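Local structure of oligogalacturonate lyase (Vibrio parahaemolyticus RIMD 2210633, 3C5M) at residues Thr241-Ile246 with Ser250-Val255; Arg229-His234 with Tyr267-Glu272; Leu170-Ile175 with Pro193-Phe198; Cys42-Gly47 with Gly86-Asp91; Phe321-Asn326 with Lys330-Leu335. The protein probably cleaves pectin-derived oligogalacturonates by beta-elimination, as a manganese-binding lyase built on a seven-bladed beta-propeller. One frame throughout, in Å; residues are numbered along the deposited sequence.

Two of the five contacts are hairpins within a blade of the propeller: interaction 1 joins the first two strands of its sheet and interaction 5 the last two. Each is held by backbone hydrogen bonds and buries about 600 Å² (634 and 596 Å²). Interactions 2, 3 and 4 lie between successive sheets, bury only 119 to 169 Å², and depend on side chains. Interaction 1 is buried and near the manganese, whereas interactions 2 and 5 are partly buried and set a lysine over an aromatic face, by its ammonium in 2 and its CD in 5. Interactions 1 and 2 share a sheet, and Trp245 NE1 reaches Ile194 O of interaction 3. Interactions 3 and 4 are buried, the latter one isoleucine methyl against a peptide group.

Interaction 1: Thr241-Ile246 with Ser250-Val255; sequences THEFWI and SAMAYV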
# COMPACT_ATOMS: atom_id res chain seq x y z
N THR A 241 13.56 -5.39 2.17
CA THR A 241 12.26 -5.37 1.53
C THR A 241 11.19 -4.73 2.39
O THR A 241 11.44 -4.37 3.53
CB THR A 241 11.80 -6.80 1.19
OG1 THR A 241 10.56 -6.74 0.46
CG2 THR A 241 11.62 -7.60 2.47
N HIS A 242 9.99 -4.60 1.84
CA HIS A 242 8.89 -4.01 2.58
C HIS A 242 9.12 -2.54 2.87
O HIS A 242 8.50 -1.99 3.78
CB HIS A 242 8.68 -4.73 3.90
CG HIS A 242 8.39 -6.19 3.77
ND1 HIS A 242 7.55 -6.70 2.80
CD2 HIS A 242 8.79 -7.25 4.51
CE1 HIS A 242 7.45 -8.00 2.95
NE2 HIS A 242 8.19 -8.36 3.98
N GLU A 243 9.99 -1.89 2.11
CA GLU A 243 10.30 -0.48 2.33
C GLU A 243 9.07 0.42 2.19
O GLU A 243 8.17 0.17 1.38
CB GLU A 243 11.39 -0.01 1.36
CG GLU A 243 10.91 0.27 -0.07
CD GLU A 243 10.94 -0.97 -0.96
OE1 GLU A 243 10.80 -2.10 -0.45
OE2 GLU A 243 11.09 -0.80 -2.19
N PHE A 244 9.04 1.47 2.99
CA PHE A 244 7.93 2.41 2.93
C PHE A 244 8.29 3.69 3.71
O PHE A 244 8.93 3.64 4.75
CB PHE A 244 6.66 1.76 3.50
CG PHE A 244 6.68 1.58 4.99
CD1 PHE A 244 6.19 2.57 5.83
CD2 PHE A 244 7.21 0.42 5.56
CE1 PHE A 244 6.22 2.42 7.21
CE2 PHE A 244 7.24 0.25 6.95
CZ PHE A 244 6.75 1.25 7.77
N TRP A 245 7.89 4.83 3.16
CA TRP A 245 8.15 6.10 3.79
C TRP A 245 7.28 6.20 5.02
O TRP A 245 6.13 5.78 5.00
CB TRP A 245 7.79 7.25 2.85
CG TRP A 245 8.81 7.57 1.81
CD1 TRP A 245 8.64 7.56 0.46
CD2 TRP A 245 10.17 7.94 2.05
NE1 TRP A 245 9.81 7.91 -0.17
CE2 TRP A 245 10.77 8.14 0.78
CE3 TRP A 245 10.94 8.12 3.20
CZ2 TRP A 245 12.11 8.52 0.64
CZ3 TRP A 245 12.27 8.49 3.06
CH2 TRP A 245 12.84 8.69 1.79
N ILE A 246 7.83 6.72 6.10
CA ILE A 246 7.02 6.91 7.29
C ILE A 246 6.23 8.17 6.97
O ILE A 246 6.79 9.15 6.50
CB ILE A 246 7.90 7.12 8.51
CG1 ILE A 246 8.71 5.85 8.76
CG2 ILE A 246 7.03 7.49 9.70
CD1 ILE A 246 9.57 5.93 9.97
N SER A 250 9.95 11.28 8.11
CA SER A 250 11.13 11.24 8.96
C SER A 250 12.18 10.24 8.50
O SER A 250 13.37 10.44 8.74
CB SER A 250 10.74 10.93 10.42
OG SER A 250 10.42 9.56 10.63
N ALA A 251 11.76 9.16 7.85
CA ALA A 251 12.71 8.16 7.39
C ALA A 251 12.10 7.11 6.48
O ALA A 251 10.89 7.07 6.28
CB ALA A 251 13.36 7.48 8.60
N MSE A 252 12.96 6.27 5.92
CA MSE A 252 12.53 5.18 5.04
C MSE A 252 12.65 3.89 5.85
O MSE A 252 13.75 3.40 6.06
CB MSE A 252 13.45 5.08 3.82
CG MSE A 252 13.18 3.89 2.90
SE MSE A 252 11.55 4.07 1.85
CE MSE A 252 12.27 4.93 0.27
N ALA A 253 11.52 3.36 6.32
CA ALA A 253 11.54 2.13 7.09
C ALA A 253 11.50 0.90 6.20
O ALA A 253 10.83 0.89 5.17
CB ALA A 253 10.38 2.10 8.08
N TYR A 254 12.23 -0.14 6.60
CA TYR A 254 12.23 -1.40 5.86
C TYR A 254 12.61 -2.59 6.74
O TYR A 254 12.90 -2.43 7.93
CB TYR A 254 13.16 -1.31 4.65
CG TYR A 254 14.61 -1.12 5.02
CD1 TYR A 254 15.11 0.15 5.30
CD2 TYR A 254 15.46 -2.22 5.13
CE1 TYR A 254 16.44 0.32 5.69
CE2 TYR A 254 16.78 -2.06 5.52
CZ TYR A 254 17.26 -0.80 5.81
OH TYR A 254 18.56 -0.66 6.24
N VAL A 255 12.60 -3.77 6.16
CA VAL A 255 12.93 -5.00 6.87
C VAL A 255 14.08 -5.72 6.19
O VAL A 255 14.10 -5.88 4.98
CB VAL A 255 11.73 -5.95 6.91
CG1 VAL A 255 12.10 -7.24 7.63
CG2 VAL A 255 10.55 -5.27 7.59
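Selenomethionine Met252 lies over Trp245. CB already stands over the rim of the indole face, 3.7 Å from Trp245 CZ3. CG is anti to the backbone N (chi1 175°), and bends at chi2 and chi3 then keep SE and CE over that face, folding the chain back across the ring. SE sits 4.2 Å from the centroid of the Trp245 six-membered ring, 15° off its normal, a Met-aromatic contact. CE lies 3.6 Å from Trp245 CE2. On the other side of the sheet, Ala253 CB lies over one face of the Phe244 ring (CH-pi), 3.7 Å from CZ. Antiparallel backbone bonds join the strands, including Phe244 N to Ala253 O at 2.9 Å, and a beta bulge shifts the register by one between Thr241 and Phe244. His242, in the bulge, has its side chain about 8 Å from the manganese. Strand 252-258 pairs onward with 264-269, Phe244 packs on strand 285-290 of the next blade, and Trp245 NE1 bonds Ile194 O of strand 190-196 in the preceding one.

Interaction 2: Arg229-His234 with Tyr267-Glu272; sequences RKIKEH and YKANPE
Lys232 and Ile231 meet Tyr267 and Ala269 across the seam between two propeller blades, where the chain leaving the edge strand 229-230 faces strand 264-269 of the following sheet. The electrostatic part is a cation-pi contact: Lys232 NZ stands over one face of the Tyr267 ring, 4.1 Å from its centroid and 23° off the normal. The lysine chain is extended as far as CE, with only the last torsion (chi4 68°) turned, and crosses the tyrosine at about a right angle. Its ammonium also donates to Tyr254 OH and to a water at 3.0 Å from NZ, which is weakly linked to Tyr267 OH. The apolar part is a methyl pair, Ile231 CG2 against Ala269 CB, with Met252 and Leu220 packing around the isoleucine. At the far end the Arg229 guanidinium comes obliquely to Pro271 O, NH1 being 4.0 Å away. Beyond strand 264-269 the chain folds into an Asx turn, in which Asn270 OD1 accepts from Glu272 N at 2.8 Å and also from Thr273 N.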
# COMPACT_ATOMS: atom_id res chain seq x y z
N ARG A 229 21.08 7.23 -5.90
CA ARG A 229 21.89 6.49 -4.94
C ARG A 229 21.13 5.40 -4.20
O ARG A 229 19.91 5.37 -4.19
CB ARG A 229 22.53 7.47 -3.94
CG ARG A 229 21.76 8.76 -3.63
CD ARG A 229 20.68 8.54 -2.60
NE ARG A 229 20.31 9.76 -1.87
CZ ARG A 229 19.71 10.83 -2.40
NH1 ARG A 229 19.42 11.87 -1.64
NH2 ARG A 229 19.41 10.86 -3.70
N LYS A 230 21.87 4.48 -3.58
CA LYS A 230 21.24 3.40 -2.85
C LYS A 230 21.15 3.77 -1.37
O LYS A 230 22.11 4.25 -0.80
CB LYS A 230 22.03 2.11 -3.04
CG LYS A 230 23.51 2.27 -2.83
CD LYS A 230 24.24 0.94 -2.96
CE LYS A 230 24.04 0.34 -4.34
NZ LYS A 230 24.69 -1.00 -4.43
N ILE A 231 19.98 3.54 -0.78
CA ILE A 231 19.73 3.86 0.63
C ILE A 231 20.73 3.21 1.58
O ILE A 231 21.23 3.86 2.51
CB ILE A 231 18.29 3.42 1.03
CG1 ILE A 231 17.26 4.21 0.22
CG2 ILE A 231 18.07 3.62 2.52
CD1 ILE A 231 15.83 3.83 0.49
N LYS A 232 21.04 1.94 1.35
CA LYS A 232 21.96 1.21 2.20
C LYS A 232 23.03 0.57 1.33
O LYS A 232 22.80 0.30 0.15
CB LYS A 232 21.20 0.12 2.96
CG LYS A 232 21.92 -0.54 4.12
CD LYS A 232 21.13 -1.76 4.61
CE LYS A 232 21.57 -2.26 5.99
NZ LYS A 232 21.26 -1.33 7.11
N GLU A 233 24.21 0.36 1.90
CA GLU A 233 25.33 -0.24 1.20
C GLU A 233 25.05 -1.71 0.89
O GLU A 233 25.65 -2.28 -0.02
CB GLU A 233 26.62 -0.15 2.04
CG GLU A 233 27.84 -0.82 1.40
CD GLU A 233 29.00 -1.10 2.39
OE1 GLU A 233 29.98 -1.75 1.98
OE2 GLU A 233 28.93 -0.66 3.56
N HIS A 234 24.13 -2.32 1.64
CA HIS A 234 23.77 -3.73 1.46
C HIS A 234 24.93 -4.66 1.82
O HIS A 234 25.90 -4.78 1.07
CB HIS A 234 23.30 -3.97 0.01
CG HIS A 234 23.39 -5.40 -0.44
ND1 HIS A 234 24.55 -5.96 -0.93
CD2 HIS A 234 22.45 -6.38 -0.47
CE1 HIS A 234 24.33 -7.22 -1.24
NE2 HIS A 234 23.06 -7.50 -0.97
N TYR A 267 14.35 -1.60 10.04
CA TYR A 267 15.38 -0.58 9.94
C TYR A 267 14.81 0.75 9.49
O TYR A 267 13.84 0.78 8.74
CB TYR A 267 16.44 -1.02 8.92
CG TYR A 267 17.60 -1.79 9.51
CD1 TYR A 267 18.70 -1.13 10.04
CD2 TYR A 267 17.60 -3.18 9.52
CE1 TYR A 267 19.78 -1.84 10.58
CE2 TYR A 267 18.66 -3.90 10.06
CZ TYR A 267 19.75 -3.22 10.58
OH TYR A 267 20.81 -3.92 11.10
N LYS A 268 15.40 1.84 9.97
CA LYS A 268 14.98 3.19 9.58
C LYS A 268 16.17 3.86 8.92
O LYS A 268 17.26 3.91 9.49
CB LYS A 268 14.55 4.01 10.80
CG LYS A 268 13.10 3.83 11.25
CD LYS A 268 12.75 4.77 12.41
CE LYS A 268 11.29 4.61 12.85
NZ LYS A 268 10.98 5.36 14.10
N ALA A 269 15.97 4.38 7.71
CA ALA A 269 17.04 5.06 6.99
C ALA A 269 16.73 6.56 6.87
O ALA A 269 15.64 6.94 6.48
CB ALA A 269 17.18 4.46 5.60
N ASN A 270 17.71 7.40 7.21
CA ASN A 270 17.55 8.85 7.12
C ASN A 270 17.63 9.27 5.65
O ASN A 270 18.66 9.06 5.01
CB ASN A 270 18.67 9.53 7.91
CG ASN A 270 18.51 11.03 7.96
OD1 ASN A 270 18.44 11.70 6.93
ND2 ASN A 270 18.46 11.58 9.17
N PRO A 271 16.55 9.87 5.09
CA PRO A 271 16.53 10.29 3.68
C PRO A 271 17.59 11.31 3.27
O PRO A 271 18.02 11.35 2.11
CB PRO A 271 15.11 10.83 3.52
CG PRO A 271 14.79 11.34 4.88
CD PRO A 271 15.31 10.25 5.77
N GLU A 272 18.02 12.13 4.23
CA GLU A 272 19.03 13.15 3.99
C GLU A 272 20.45 12.65 4.29
O GLU A 272 21.32 12.66 3.42
CB GLU A 272 18.72 14.40 4.83
CG GLU A 272 17.48 15.17 4.37
CD GLU A 272 17.66 15.81 3.00
OE1 GLU A 272 18.50 16.74 2.88
OE2 GLU A 272 16.98 15.39 2.04
O HOH W 1 23.13 -2.98 8.81

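Interaction 3: Leu170-Ile175 with Pro193-Phe198; sequences LIKVDI and PIYRPF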
# COMPACT_ATOMS: atom_id res chain seq x y z
N LEU A 170 10.82 5.96 -14.71
CA LEU A 170 10.16 6.50 -13.54
C LEU A 170 9.68 7.90 -13.96
O LEU A 170 10.49 8.83 -14.05
CB LEU A 170 11.16 6.59 -12.40
CG LEU A 170 10.63 6.76 -10.97
CD1 LEU A 170 11.79 6.86 -9.99
CD2 LEU A 170 9.78 8.01 -10.90
N ILE A 171 8.38 8.06 -14.22
CA ILE A 171 7.84 9.34 -14.65
C ILE A 171 7.12 10.13 -13.57
O ILE A 171 6.77 9.61 -12.52
CB ILE A 171 6.85 9.19 -15.83
CG1 ILE A 171 5.61 8.42 -15.38
CG2 ILE A 171 7.54 8.49 -17.00
CD1 ILE A 171 4.55 8.24 -16.46
N LYS A 172 6.91 11.41 -13.85
CA LYS A 172 6.25 12.31 -12.94
C LYS A 172 5.23 13.09 -13.77
O LYS A 172 5.56 13.62 -14.83
CB LYS A 172 7.27 13.26 -12.32
CG LYS A 172 6.67 14.40 -11.52
CD LYS A 172 7.76 15.28 -10.91
CE LYS A 172 8.59 15.99 -11.98
NZ LYS A 172 7.78 16.95 -12.80
N VAL A 173 4.00 13.14 -13.30
CA VAL A 173 2.94 13.83 -14.00
C VAL A 173 2.42 14.99 -13.17
O VAL A 173 2.36 14.92 -11.94
CB VAL A 173 1.77 12.85 -14.31
CG1 VAL A 173 0.64 13.57 -15.02
CG2 VAL A 173 2.29 11.71 -15.15
N ASP A 174 2.04 16.06 -13.85
CA ASP A 174 1.52 17.25 -13.19
C ASP A 174 -0.01 17.21 -13.24
O ASP A 174 -0.61 17.18 -14.32
CB ASP A 174 2.07 18.50 -13.90
CG ASP A 174 1.73 19.79 -13.16
OD1 ASP A 174 0.62 20.33 -13.37
OD2 ASP A 174 2.58 20.26 -12.36
N ILE A 175 -0.64 17.20 -12.06
CA ILE A 175 -2.10 17.15 -11.98
C ILE A 175 -2.73 18.28 -12.78
O ILE A 175 -3.68 18.06 -13.52
CB ILE A 175 -2.61 17.27 -10.54
CG1 ILE A 175 -1.93 16.22 -9.65
CG2 ILE A 175 -4.12 17.09 -10.50
CD1 ILE A 175 -2.22 14.81 -10.04
N PRO A 193 7.49 3.31 -7.03
CA PRO A 193 7.92 4.70 -6.91
C PRO A 193 7.16 5.37 -5.77
O PRO A 193 5.94 5.22 -5.65
CB PRO A 193 7.58 5.28 -8.28
CG PRO A 193 6.34 4.55 -8.64
CD PRO A 193 6.68 3.12 -8.24
N ILE A 194 7.87 6.10 -4.93
CA ILE A 194 7.24 6.76 -3.80
C ILE A 194 7.86 8.09 -3.45
O ILE A 194 9.05 8.18 -3.13
CB ILE A 194 7.28 5.86 -2.54
CG1 ILE A 194 8.56 5.03 -2.55
CG2 ILE A 194 6.04 4.96 -2.49
CD1 ILE A 194 8.74 4.16 -1.34
N TYR A 195 7.04 9.13 -3.52
CA TYR A 195 7.46 10.48 -3.18
C TYR A 195 7.77 10.52 -1.69
O TYR A 195 7.06 9.90 -0.90
CB TYR A 195 6.32 11.47 -3.46
CG TYR A 195 6.52 12.34 -4.67
CD1 TYR A 195 5.61 12.31 -5.73
CD2 TYR A 195 7.60 13.22 -4.74
CE1 TYR A 195 5.77 13.14 -6.85
CE2 TYR A 195 7.77 14.05 -5.84
CZ TYR A 195 6.85 14.01 -6.89
OH TYR A 195 7.03 14.82 -7.99
N ARG A 196 8.81 11.25 -1.32
CA ARG A 196 9.18 11.38 0.08
C ARG A 196 8.09 12.28 0.65
O ARG A 196 7.91 13.38 0.17
CB ARG A 196 10.55 12.05 0.18
CG ARG A 196 11.40 11.65 1.35
CD ARG A 196 11.14 12.53 2.53
NE ARG A 196 12.40 12.90 3.18
CZ ARG A 196 12.47 13.69 4.24
NH1 ARG A 196 13.64 13.99 4.77
NH2 ARG A 196 11.37 14.19 4.77
N PRO A 197 7.35 11.81 1.67
CA PRO A 197 6.28 12.60 2.28
C PRO A 197 6.35 14.12 2.10
O PRO A 197 5.85 14.63 1.10
CB PRO A 197 6.31 12.15 3.72
CG PRO A 197 6.51 10.68 3.54
CD PRO A 197 7.60 10.60 2.47
N PHE A 198 6.95 14.86 3.01
CA PHE A 198 6.95 16.31 2.78
C PHE A 198 8.24 16.83 2.19
O PHE A 198 8.89 17.70 2.76
CB PHE A 198 6.63 17.03 4.07
CG PHE A 198 5.30 16.66 4.65
CD1 PHE A 198 5.15 15.48 5.38
CD2 PHE A 198 4.20 17.48 4.47
CE1 PHE A 198 3.92 15.14 5.91
CE2 PHE A 198 2.96 17.14 4.99
CZ PHE A 198 2.82 15.97 5.71
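The Tyr195 ring is met at its edge by Lys172: CD lies near the ring plane beside the hydroxyl, with CG next along at 3.6 Å from Tyr195 OH. Asn133 of a loop also packs on Tyr195. Lysine and tyrosine cross at about a right angle. Lys172 runs out extended, with CG anti to the backbone N (chi1 171°), and turns at chi3 (65°) and again at chi4, which carries NZ away from the hydroxyl to a salt bridge with Glu181. Tyr195 OH has a weak hydrogen bond to Glu223. This is blade-to-blade packing in the propeller: strand 168-174 is the third of its sheet and strand 190-196 the first of the next. The backbones stay apart, Leu170 CA and Pro193 CA being 7.2 Å from each other. Leu170 spans the interval with its side chain, CG resting 4.3 Å from Pro193 CB, and strand 138-145 adds Val140 beside the leucine and Ile142 beside the proline.

Interaction 4: Cys42-Gly47 with Gly86-Asp91; sequences CFTQDG and GFISTD
Ile88 reaches from strand 87-88, the first strand of one propeller blade, onto Cys42 and Thr44 in the loop leading to strand 49-54 of the preceding blade. Van der Waals contact of one methyl with a peptide group makes most of this crossing. Ile88 CD1 lies 3.5 Å from Cys42 O and 3.7 Å from Cys42 C, so it rests on the peptide group rather than on the cysteine side chain, whose first bond points away. The same methyl is 4.3 Å from Phe43 N and 4.4 Å from Thr44 CG2. CG1 is anti to the carbonyl carbon (chi1 -64°) and CD1 continues straight out from it (chi2 178°), which gives the branch its full reach. Leu51 adds a further apolar neighbour to Ile88. The hydrogen bonding is of two sorts. Backbone bonds tie Ile88 to Lys41, the loop residue just before Cys42, and Cys42 to Leu51; another, Gly47 N to Thr44 O at 2.7 Å, closes a type I beta turn from Thr44 to Gly47. The side-chain bond spans this turn: Thr44 OG1 donates to Asp46 OD1 at 2.8 Å, approaching 40° out of the carboxylate plane, and Lys48 N donates to the same oxygen.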
# COMPACT_ATOMS: atom_id res chain seq x y z
N CYS A 42 -6.67 6.49 2.78
CA CYS A 42 -8.06 6.07 2.59
C CYS A 42 -8.98 6.64 3.66
O CYS A 42 -10.20 6.47 3.60
CB CYS A 42 -8.17 4.54 2.57
SG CYS A 42 -7.58 3.71 4.06
N PHE A 43 -8.39 7.33 4.63
CA PHE A 43 -9.12 7.93 5.74
C PHE A 43 -8.99 9.43 5.70
O PHE A 43 -7.91 9.93 5.38
CB PHE A 43 -8.51 7.46 7.07
CG PHE A 43 -9.13 6.22 7.62
CD1 PHE A 43 -10.39 6.27 8.19
CD2 PHE A 43 -8.46 5.01 7.57
CE1 PHE A 43 -10.99 5.14 8.69
CE2 PHE A 43 -9.05 3.86 8.08
CZ PHE A 43 -10.32 3.93 8.64
N THR A 44 -10.05 10.14 6.03
CA THR A 44 -9.97 11.61 6.07
C THR A 44 -9.42 11.95 7.44
O THR A 44 -9.58 11.17 8.38
CB THR A 44 -11.33 12.26 5.91
OG1 THR A 44 -12.26 11.61 6.77
CG2 THR A 44 -11.79 12.18 4.49
N GLN A 45 -8.76 13.10 7.58
CA GLN A 45 -8.16 13.48 8.86
C GLN A 45 -9.06 13.35 10.07
O GLN A 45 -8.62 12.92 11.12
CB GLN A 45 -7.64 14.91 8.79
CG GLN A 45 -6.54 15.10 7.77
CD GLN A 45 -5.42 14.08 7.94
OE1 GLN A 45 -4.72 14.07 8.96
NE2 GLN A 45 -5.26 13.20 6.95
N ASP A 46 -10.33 13.73 9.92
CA ASP A 46 -11.28 13.64 11.02
C ASP A 46 -11.64 12.19 11.36
O ASP A 46 -12.21 11.93 12.40
CB ASP A 46 -12.56 14.43 10.69
CG ASP A 46 -13.14 14.08 9.33
OD1 ASP A 46 -13.24 12.87 9.01
OD2 ASP A 46 -13.52 15.01 8.58
N GLY A 47 -11.28 11.26 10.47
CA GLY A 47 -11.58 9.86 10.70
C GLY A 47 -13.05 9.52 10.56
O GLY A 47 -13.53 8.57 11.18
N GLY A 86 -6.05 3.22 -5.42
CA GLY A 86 -6.80 4.42 -5.10
C GLY A 86 -6.41 5.11 -3.81
O GLY A 86 -5.96 4.47 -2.86
N PHE A 87 -6.59 6.44 -3.77
CA PHE A 87 -6.27 7.20 -2.56
C PHE A 87 -6.97 8.56 -2.54
O PHE A 87 -7.33 9.11 -3.58
CB PHE A 87 -4.76 7.39 -2.43
CG PHE A 87 -4.16 8.32 -3.45
CD1 PHE A 87 -4.06 9.68 -3.20
CD2 PHE A 87 -3.73 7.83 -4.66
CE1 PHE A 87 -3.53 10.55 -4.16
CE2 PHE A 87 -3.19 8.70 -5.63
CZ PHE A 87 -3.10 10.06 -5.38
N ILE A 88 -7.15 9.08 -1.33
CA ILE A 88 -7.80 10.37 -1.13
C ILE A 88 -6.78 11.51 -1.19
O ILE A 88 -5.64 11.35 -0.75
CB ILE A 88 -8.57 10.39 0.22
CG1 ILE A 88 -9.71 9.35 0.16
CG2 ILE A 88 -9.12 11.76 0.50
CD1 ILE A 88 -10.52 9.22 1.43
N SER A 89 -7.17 12.64 -1.76
CA SER A 89 -6.31 13.82 -1.89
C SER A 89 -6.00 14.41 -0.52
O SER A 89 -6.67 14.09 0.46
CB SER A 89 -7.00 14.88 -2.75
OG SER A 89 -8.15 15.42 -2.10
N THR A 90 -5.00 15.29 -0.45
CA THR A 90 -4.63 15.91 0.81
C THR A 90 -5.73 16.85 1.29
O THR A 90 -6.02 16.91 2.48
CB THR A 90 -3.33 16.71 0.65
OG1 THR A 90 -2.31 15.85 0.14
CG2 THR A 90 -2.88 17.28 1.98
N ASP A 91 -6.34 17.57 0.35
CA ASP A 91 -7.43 18.51 0.65
C ASP A 91 -8.72 17.75 0.89
O ASP A 91 -9.73 18.33 1.25
CB ASP A 91 -7.62 19.52 -0.51
CG ASP A 91 -7.99 18.85 -1.84
OD1 ASP A 91 -7.27 17.93 -2.28
OD2 ASP A 91 -9.00 19.26 -2.45

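Interaction 5: Phe321-Asn326 with Lys330-Leu335; sequences FLYVLN and KSAQKL
A beta hairpin with a G1 bulge joins Phe321-Asn326 to Lys330-Leu335, the last two strands of a propeller blade. At the bulge two residues, Lys330 and Ser331, stand opposite the single Asn326, and Lys330 has the positive phi (50°) of that motif. Asn326 N donates to Ser331 O at 2.8 Å, and Ser331 N returns a bond to Asn326 O. Further along, Val324 N to Gln333 O is 2.8 Å and nearly straight (173°), whereas the reverse bond, Gln333 N to Val324 O, is weak at 3.4 Å. Leu335 N to Leu322 O, 2.9 Å, closes the far end.

Lys334 carries the side-chain packing on one face. Its CD lies over the Phe321 ring, 3.6 Å from the centroid and 15° off the normal, a CH-pi contact; NZ is farther off, at most a weak cation-pi partner. Tyr323 runs alongside the lysine, pointing the same way, with CE1 3.8 Å from Lys334 CG; its hydroxyl is hydrogen-bonded to Asp319. Nearer the turn, Leu325 CG meets Ala332 CB at 3.8 Å. Val324 CG2, anti to the carbonyl carbon, is the branch that meets Leu335 CG and CD1.

Strand 334-337 forms the outer edge of the sheet, with strand 296-301 flanking 321-326 on its other side. Leu322 and Leu335 pack on Phe367 and Val365, respectively, of strand 364-369 in an adjacent blade.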
# COMPACT_ATOMS: atom_id res chain seq x y z
N PHE A 321 -2.42 -13.66 13.59
CA PHE A 321 -2.53 -12.43 14.38
C PHE A 321 -1.98 -11.15 13.77
O PHE A 321 -1.05 -11.16 12.96
CB PHE A 321 -1.88 -12.61 15.76
CG PHE A 321 -2.62 -13.55 16.67
CD1 PHE A 321 -2.25 -14.89 16.75
CD2 PHE A 321 -3.68 -13.09 17.45
CE1 PHE A 321 -2.93 -15.76 17.59
CE2 PHE A 321 -4.37 -13.94 18.29
CZ PHE A 321 -4.00 -15.28 18.37
N LEU A 322 -2.58 -10.04 14.18
CA LEU A 322 -2.16 -8.72 13.76
C LEU A 322 -1.26 -8.22 14.88
O LEU A 322 -1.55 -8.43 16.05
CB LEU A 322 -3.36 -7.79 13.61
CG LEU A 322 -4.09 -7.86 12.27
CD1 LEU A 322 -5.32 -6.96 12.29
CD2 LEU A 322 -3.13 -7.46 11.15
N TYR A 323 -0.16 -7.57 14.53
CA TYR A 323 0.75 -7.09 15.55
C TYR A 323 0.85 -5.58 15.65
O TYR A 323 0.84 -4.88 14.64
CB TYR A 323 2.14 -7.67 15.31
CG TYR A 323 2.24 -9.15 15.59
CD1 TYR A 323 2.77 -9.62 16.79
CD2 TYR A 323 1.82 -10.09 14.64
CE1 TYR A 323 2.90 -10.98 17.05
CE2 TYR A 323 1.94 -11.45 14.88
CZ TYR A 323 2.48 -11.89 16.08
OH TYR A 323 2.60 -13.24 16.34
N VAL A 324 0.93 -5.08 16.87
CA VAL A 324 1.09 -3.65 17.07
C VAL A 324 2.42 -3.43 17.79
O VAL A 324 2.52 -3.55 19.01
CB VAL A 324 -0.07 -3.05 17.89
CG1 VAL A 324 0.22 -1.62 18.23
CG2 VAL A 324 -1.36 -3.13 17.09
N LEU A 325 3.44 -3.13 17.00
CA LEU A 325 4.77 -2.90 17.52
C LEU A 325 4.90 -1.50 18.11
O LEU A 325 4.31 -0.54 17.62
CB LEU A 325 5.82 -3.09 16.42
CG LEU A 325 5.95 -4.48 15.80
CD1 LEU A 325 4.70 -4.79 15.00
CD2 LEU A 325 7.17 -4.54 14.89
N ASN A 326 5.68 -1.40 19.18
CA ASN A 326 5.92 -0.14 19.85
C ASN A 326 7.39 0.22 19.58
O ASN A 326 8.28 -0.29 20.24
CB ASN A 326 5.70 -0.32 21.34
CG ASN A 326 5.73 0.98 22.08
OD1 ASN A 326 6.68 1.76 21.96
ND2 ASN A 326 4.69 1.24 22.87
N LYS A 330 10.32 -0.77 21.84
CA LYS A 330 10.87 -1.88 21.07
C LYS A 330 10.18 -3.17 21.50
O LYS A 330 10.82 -4.08 22.01
CB LYS A 330 12.39 -1.98 21.28
CG LYS A 330 13.13 -0.68 20.94
CD LYS A 330 14.65 -0.78 21.12
CE LYS A 330 15.28 -1.74 20.13
NZ LYS A 330 16.77 -1.68 20.17
N SER A 331 8.88 -3.24 21.30
CA SER A 331 8.12 -4.41 21.69
C SER A 331 6.90 -4.65 20.82
O SER A 331 6.09 -3.75 20.60
CB SER A 331 7.66 -4.25 23.13
OG SER A 331 6.87 -3.09 23.26
N ALA A 332 6.76 -5.88 20.33
CA ALA A 332 5.64 -6.25 19.48
C ALA A 332 4.57 -6.89 20.36
O ALA A 332 4.88 -7.56 21.34
CB ALA A 332 6.11 -7.24 18.41
N GLN A 333 3.30 -6.68 20.02
CA GLN A 333 2.23 -7.26 20.82
C GLN A 333 1.05 -7.66 19.94
O GLN A 333 0.73 -6.96 18.98
CB GLN A 333 1.79 -6.24 21.87
CG GLN A 333 0.84 -6.79 22.93
CD GLN A 333 0.64 -5.81 24.09
OE1 GLN A 333 -0.11 -6.08 25.03
NE2 GLN A 333 1.32 -4.67 24.02
N LYS A 334 0.42 -8.79 20.25
CA LYS A 334 -0.72 -9.24 19.46
C LYS A 334 -1.92 -8.36 19.73
O LYS A 334 -2.35 -8.26 20.87
CB LYS A 334 -1.08 -10.68 19.79
CG LYS A 334 -0.05 -11.72 19.37
CD LYS A 334 -0.62 -13.12 19.52
CE LYS A 334 0.36 -14.21 19.07
NZ LYS A 334 1.60 -14.29 19.90
N LEU A 335 -2.47 -7.74 18.69
CA LEU A 335 -3.63 -6.85 18.85
C LEU A 335 -4.89 -7.69 18.91
O LEU A 335 -5.56 -7.79 19.93
CB LEU A 335 -3.76 -5.88 17.66
CG LEU A 335 -4.40 -4.50 17.90
CD1 LEU A 335 -4.87 -3.91 16.58
CD2 LEU A 335 -5.55 -4.61 18.88